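Local atomic coordinates of hyaluronidase (Thermobaculum terrenum, PDB entry 5DIY), a protein that probably acts as a family 84 glycoside hydrolase, an O-GlcNAc hydrolase that removes N-acetylglucosamine from modified proteins. Residues 88-100 / 140-152. Sequence-based numbering, arbitrary orientation.
Sequences LVYSSEEELETLI and AQADFLTRVLQRL
Ala-140 sets its CB against the root of the Tyr-90 ring, 3.7 Å from Tyr-90 CG. At the next position, Gln-141 runs alongside the same tyrosine, nearer the hydroxyl end, its CG close to Tyr-90 CE1; NE2 gives only a weak bond to Tyr-90 OH (3.4 Å), while the amide is held more firmly by Tyr-176 through OE1 and by Thr-166 through NE2. Phe-144 fills the centre. With its CG trans to the backbone nitrogen (chi1 -176°), the ring reaches across to Leu-88, whose CD2 stands almost on the ring normal, 3.7 Å from the centroid, in a CH-pi contact; Val-148 CG2 lies over the opposite face, and Leu-99 CD1 meets the edge. These residues join neighbouring helices of the TIM barrel, 93-108 and 137-153, which follow the third and fourth parallel strands and pack on its outside; segments 93-100 and 140-152 cross at -52°, and the loop 88-92 leading into helix 93-108 lays Leu-88 and Tyr-90 against residues 140-144. Arg-147 bends at chi3 (-73°) and sends NH2 to Tyr-90 O at 2.8 Å, the acceptor lying in the guanidinium plane. NH2 also pairs with Asp-143 OD2, one turn back, and NH1 donates to a water that itself donates to the carbonyl oxygens of Tyr-90 and Ser-92, tying the start of helix 93-108 to the arginine. Val-148 CG2 presses on Leu-96 CD1 at a tight 3.4 Å. Arg-151, folded at chi2 and chi3, grips Glu-97 end-on: NH2 reaches OE2 at 2.7 Å and NH1 reaches OE1 at 3.0 Å, both on the syn side. A leucine in its place would probably leave the Glu-97 carboxylate without this countercharge and free to turn. The arginine's CG also packs on Ile-100 CD1, which Leu-152 CD2 touches at 4.1 Å.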
loop_
_atom_site.group_PDB
_atom_site.type_symbol
_atom_site.label_atom_id
_atom_site.label_comp_id
_atom_site.label_asym_id
_atom_site.label_seq_id
_atom_site.Cartn_x
_atom_site.Cartn_y
_atom_site.Cartn_z
ATOM N N LEU C 88 7.306 -20.198 18.523
ATOM C CA LEU C 88 6.776 -20.272 19.893
ATOM C C LEU C 88 6.250 -21.665 20.218
ATOM O O LEU C 88 5.508 -22.248 19.433
ATOM C CB LEU C 88 5.646 -19.253 20.109
ATOM C CG LEU C 88 4.833 -19.295 21.412
ATOM C CD1 LEU C 88 5.735 -19.082 22.615
ATOM C CD2 LEU C 88 3.731 -18.247 21.389
ATOM N N VAL C 89 6.645 -22.177 21.381
ATOM C CA VAL C 89 6.001 -23.336 21.990
ATOM C C VAL C 89 4.916 -22.774 22.912
ATOM O O VAL C 89 5.206 -22.303 24.014
ATOM C CB VAL C 89 7.003 -24.222 22.771
ATOM C CG1 VAL C 89 6.351 -25.547 23.158
ATOM C CG2 VAL C 89 8.260 -24.469 21.945
ATOM N N TYR C 90 3.670 -22.809 22.438
ATOM C CA TYR C 90 2.535 -22.200 23.144
ATOM C C TYR C 90 2.347 -22.715 24.577
ATOM O O TYR C 90 2.084 -21.928 25.483
ATOM C CB TYR C 90 1.238 -22.395 22.349
ATOM C CG TYR C 90 1.175 -21.598 21.064
ATOM C CD1 TYR C 90 0.823 -20.249 21.077
ATOM C CD2 TYR C 90 1.471 -22.189 19.835
ATOM C CE1 TYR C 90 0.766 -19.514 19.907
ATOM C CE2 TYR C 90 1.415 -21.462 18.658
ATOM C CZ TYR C 90 1.064 -20.124 18.697
ATOM O OH TYR C 90 1.006 -19.397 17.531
ATOM N N SER C 91 2.504 -24.026 24.771
ATOM C CA SER C 91 2.297 -24.670 26.081
ATOM C C SER C 91 3.463 -24.520 27.064
ATOM O O SER C 91 3.304 -24.841 28.245
ATOM C CB SER C 91 1.982 -26.162 25.899
ATOM O OG SER C 91 3.045 -26.830 25.239
ATOM N N SER C 92 4.617 -24.043 26.591
ATOM C CA SER C 92 5.824 -23.958 27.419
ATOM C C SER C 92 5.782 -22.773 28.363
ATOM O O SER C 92 5.735 -21.625 27.919
ATOM C CB SER C 92 7.078 -23.846 26.549
ATOM O OG SER C 92 8.214 -23.512 27.330
ATOM N N GLU C 93 5.845 -23.060 29.663
ATOM C CA GLU C 93 5.930 -22.026 30.698
ATOM C C GLU C 93 7.167 -21.136 30.513
ATOM O O GLU C 93 7.088 -19.925 30.697
ATOM C CB GLU C 93 5.918 -22.662 32.099
ATOM C CG GLU C 93 4.571 -23.274 32.480
ATOM C CD GLU C 93 4.569 -23.976 33.838
ATOM O OE1 GLU C 93 5.533 -24.711 34.152
ATOM O OE2 GLU C 93 3.585 -23.811 34.593
ATOM N N GLU C 94 8.290 -21.740 30.125
ATOM C CA GLU C 94 9.542 -21.011 29.878
ATOM C C GLU C 94 9.423 -19.971 28.745
ATOM O O GLU C 94 10.013 -18.893 28.831
ATOM C CB GLU C 94 10.678 -21.999 29.580
ATOM C CG GLU C 94 12.073 -21.383 29.554
ATOM C CD GLU C 94 13.194 -22.397 29.341
ATOM O OE1 GLU C 94 12.966 -23.617 29.512
ATOM O OE2 GLU C 94 14.321 -21.963 29.006
ATOM N N GLU C 95 8.660 -20.293 27.701
ATOM C CA GLU C 95 8.426 -19.357 26.588
ATOM C C GLU C 95 7.678 -18.097 27.030
ATOM O O GLU C 95 8.057 -16.991 26.639
ATOM C CB GLU C 95 7.663 -20.036 25.448
ATOM C CG GLU C 95 8.458 -21.096 24.703
ATOM C CD GLU C 95 9.369 -20.518 23.636
ATOM O OE1 GLU C 95 10.357 -19.836 23.977
ATOM O OE2 GLU C 95 9.104 -20.754 22.440
ATOM N N LEU C 96 6.625 -18.269 27.834
ATOM C CA LEU C 96 5.914 -17.141 28.455
ATOM C C LEU C 96 6.872 -16.208 29.192
ATOM O O LEU C 96 6.824 -14.991 29.007
ATOM C CB LEU C 96 4.838 -17.635 29.433
ATOM C CG LEU C 96 4.176 -16.607 30.369
ATOM C CD1 LEU C 96 3.478 -15.523 29.566
ATOM C CD2 LEU C 96 3.193 -17.293 31.301
ATOM N N GLU C 97 7.731 -16.790 30.029
ATOM C CA GLU C 97 8.703 -16.010 30.805
ATOM C C GLU C 97 9.643 -15.228 29.884
ATOM O O GLU C 97 9.971 -14.077 30.167
ATOM C CB GLU C 97 9.539 -16.904 31.736
ATOM C CG GLU C 97 8.771 -17.713 32.779
ATOM C CD GLU C 97 7.913 -16.871 33.704
ATOM O OE1 GLU C 97 8.310 -15.728 34.039
ATOM O OE2 GLU C 97 6.830 -17.354 34.103
ATOM N N THR C 98 10.061 -15.864 28.789
ATOM C CA THR C 98 10.936 -15.238 27.799
ATOM C C THR C 98 10.261 -14.037 27.112
ATOM O O THR C 98 10.886 -12.988 26.951
ATOM C CB THR C 98 11.418 -16.281 26.764
ATOM O OG1 THR C 98 12.159 -17.309 27.443
ATOM C CG2 THR C 98 12.298 -15.645 25.677
ATOM N N LEU C 99 8.990 -14.179 26.738
ATOM C CA LEU C 99 8.237 -13.063 26.145
ATOM C C LEU C 99 8.074 -11.911 27.140
ATOM O O LEU C 99 8.253 -10.746 26.778
ATOM C CB LEU C 99 6.867 -13.522 25.635
ATOM C CG LEU C 99 6.091 -12.491 24.789
ATOM C CD1 LEU C 99 5.461 -13.138 23.566
ATOM C CD2 LEU C 99 5.029 -11.759 25.597
ATOM N N ILE C 100 7.763 -12.245 28.394
ATOM C CA ILE C 100 7.614 -11.240 29.459
ATOM C C ILE C 100 8.934 -10.512 29.733
ATOM O O ILE C 100 8.935 -9.307 30.005
ATOM C CB ILE C 100 7.032 -11.861 30.761
ATOM C CG1 ILE C 100 5.588 -12.351 30.538
ATOM C CG2 ILE C 100 7.093 -10.883 31.935
ATOM C CD1 ILE C 100 4.533 -11.275 30.370
ATOM N N ALA C 140 -4.461 -22.999 21.309
ATOM C CA ALA C 140 -3.111 -22.747 21.807
ATOM C C ALA C 140 -2.899 -21.248 22.002
ATOM O O ALA C 140 -2.505 -20.810 23.078
ATOM C CB ALA C 140 -2.075 -23.307 20.844
ATOM N N GLN C 141 -3.199 -20.482 20.952
ATOM C CA GLN C 141 -3.075 -19.021 20.967
ATOM C C GLN C 141 -3.929 -18.361 22.047
ATOM O O GLN C 141 -3.448 -17.485 22.772
ATOM C CB GLN C 141 -3.451 -18.444 19.596
ATOM C CG GLN C 141 -2.418 -18.741 18.524
ATOM C CD GLN C 141 -2.835 -18.293 17.138
ATOM O OE1 GLN C 141 -3.986 -17.929 16.905
ATOM N NE2 GLN C 141 -1.888 -18.306 16.210
ATOM N N ALA C 142 -5.191 -18.778 22.146
ATOM C CA ALA C 142 -6.106 -18.230 23.151
ATOM C C ALA C 142 -5.579 -18.459 24.570
ATOM O O ALA C 142 -5.597 -17.543 25.393
ATOM C CB ALA C 142 -7.500 -18.826 22.995
ATOM N N ASP C 143 -5.100 -19.676 24.834
ATOM C CA ASP C 143 -4.530 -20.029 26.138
ATOM C C ASP C 143 -3.236 -19.271 26.428
ATOM O O ASP C 143 -3.015 -18.813 27.554
ATOM C CB ASP C 143 -4.282 -21.541 26.238
ATOM C CG ASP C 143 -3.602 -21.934 27.540
ATOM O OD1 ASP C 143 -4.068 -21.483 28.608
ATOM O OD2 ASP C 143 -2.590 -22.663 27.494
ATOM N N PHE C 144 -2.378 -19.147 25.420
ATOM C CA PHE C 144 -1.153 -18.366 25.567
ATOM C C PHE C 144 -1.461 -16.904 25.892
ATOM O O PHE C 144 -0.906 -16.343 26.838
ATOM C CB PHE C 144 -0.301 -18.448 24.304
ATOM C CG PHE C 144 1.020 -17.751 24.427
ATOM C CD1 PHE C 144 2.054 -18.333 25.135
ATOM C CD2 PHE C 144 1.230 -16.507 23.842
ATOM C CE1 PHE C 144 3.283 -17.702 25.257
ATOM C CE2 PHE C 144 2.454 -15.867 23.956
ATOM C CZ PHE C 144 3.482 -16.465 24.665
ATOM N N LEU C 145 -2.348 -16.298 25.109
ATOM C CA LEU C 145 -2.672 -14.877 25.285
ATOM C C LEU C 145 -3.376 -14.605 26.610
ATOM O O LEU C 145 -3.106 -13.587 27.255
ATOM C CB LEU C 145 -3.498 -14.351 24.105
ATOM C CG LEU C 145 -2.726 -14.282 22.780
ATOM C CD1 LEU C 145 -3.691 -14.118 21.618
ATOM C CD2 LEU C 145 -1.690 -13.163 22.796
ATOM N N THR C 146 -4.263 -15.520 27.013
ATOM C CA THR C 146 -4.905 -15.462 28.335
ATOM C C THR C 146 -3.862 -15.432 29.446
ATOM O O THR C 146 -3.925 -14.575 30.333
ATOM C CB THR C 146 -5.849 -16.664 28.562
ATOM O OG1 THR C 146 -6.857 -16.681 27.544
ATOM C CG2 THR C 146 -6.524 -16.598 29.963
ATOM N N ARG C 147 -2.898 -16.351 29.375
ATOM C CA ARG C 147 -1.821 -16.435 30.376
ATOM C C ARG C 147 -0.893 -15.217 30.373
ATOM O O ARG C 147 -0.441 -14.787 31.438
ATOM C CB ARG C 147 -1.012 -17.734 30.233
ATOM C CG ARG C 147 -1.704 -18.936 30.862
ATOM C CD ARG C 147 -0.824 -20.174 30.875
ATOM N NE ARG C 147 -0.693 -20.753 29.539
ATOM C CZ ARG C 147 0.426 -20.830 28.808
ATOM N NH1 ARG C 147 1.597 -20.389 29.257
ATOM N NH2 ARG C 147 0.370 -21.387 27.598
ATOM N N VAL C 148 -0.623 -14.650 29.197
ATOM C CA VAL C 148 0.189 -13.425 29.127
ATOM C C VAL C 148 -0.568 -12.262 29.786
ATOM O O VAL C 148 0.024 -11.507 30.553
ATOM C CB VAL C 148 0.640 -13.067 27.682
ATOM C CG1 VAL C 148 1.367 -11.723 27.649
ATOM C CG2 VAL C 148 1.544 -14.158 27.106
ATOM N N LEU C 149 -1.868 -12.144 29.504
ATOM C CA LEU C 149 -2.703 -11.089 30.087
ATOM C C LEU C 149 -2.761 -11.193 31.605
ATOM O O LEU C 149 -2.514 -10.209 32.309
ATOM C CB LEU C 149 -4.134 -11.131 29.525
ATOM C CG LEU C 149 -5.068 -9.984 29.952
ATOM C CD1 LEU C 149 -4.514 -8.627 29.529
ATOM C CD2 LEU C 149 -6.469 -10.181 29.393
ATOM N N GLN C 150 -3.088 -12.387 32.093
ATOM C CA GLN C 150 -3.154 -12.653 33.533
ATOM C C GLN C 150 -1.846 -12.286 34.248
ATOM O O GLN C 150 -1.885 -11.699 35.331
ATOM C CB GLN C 150 -3.569 -14.107 33.800
ATOM C CG GLN C 150 -5.041 -14.351 33.499
ATOM C CD GLN C 150 -5.464 -15.811 33.536
ATOM O OE1 GLN C 150 -4.632 -16.726 33.570
ATOM N NE2 GLN C 150 -6.775 -16.039 33.508
ATOM N N ARG C 151 -0.704 -12.586 33.628
ATOM C CA ARG C 151 0.599 -12.154 34.152
ATOM C C ARG C 151 0.724 -10.625 34.205
ATOM O O ARG C 151 1.144 -10.074 35.222
ATOM C CB ARG C 151 1.752 -12.748 33.330
ATOM C CG ARG C 151 3.151 -12.259 33.709
ATOM C CD ARG C 151 3.526 -12.604 35.150
ATOM N NE ARG C 151 3.655 -14.050 35.314
ATOM C CZ ARG C 151 4.699 -14.775 34.917
ATOM N NH1 ARG C 151 5.757 -14.207 34.335
ATOM N NH2 ARG C 151 4.686 -16.090 35.104
ATOM N N LEU C 152 0.367 -9.950 33.112
ATOM C CA LEU C 152 0.471 -8.485 33.042
ATOM C C LEU C 152 -0.455 -7.760 34.026
ATOM O O LEU C 152 -0.092 -6.695 34.534
ATOM C CB LEU C 152 0.216 -7.978 31.615
ATOM C CG LEU C 152 1.282 -8.306 30.565
ATOM C CD1 LEU C 152 0.799 -7.854 29.193
ATOM C CD2 LEU C 152 2.625 -7.673 30.908
HETATM O O HOH W 1 3.474 -20.245 27.289
#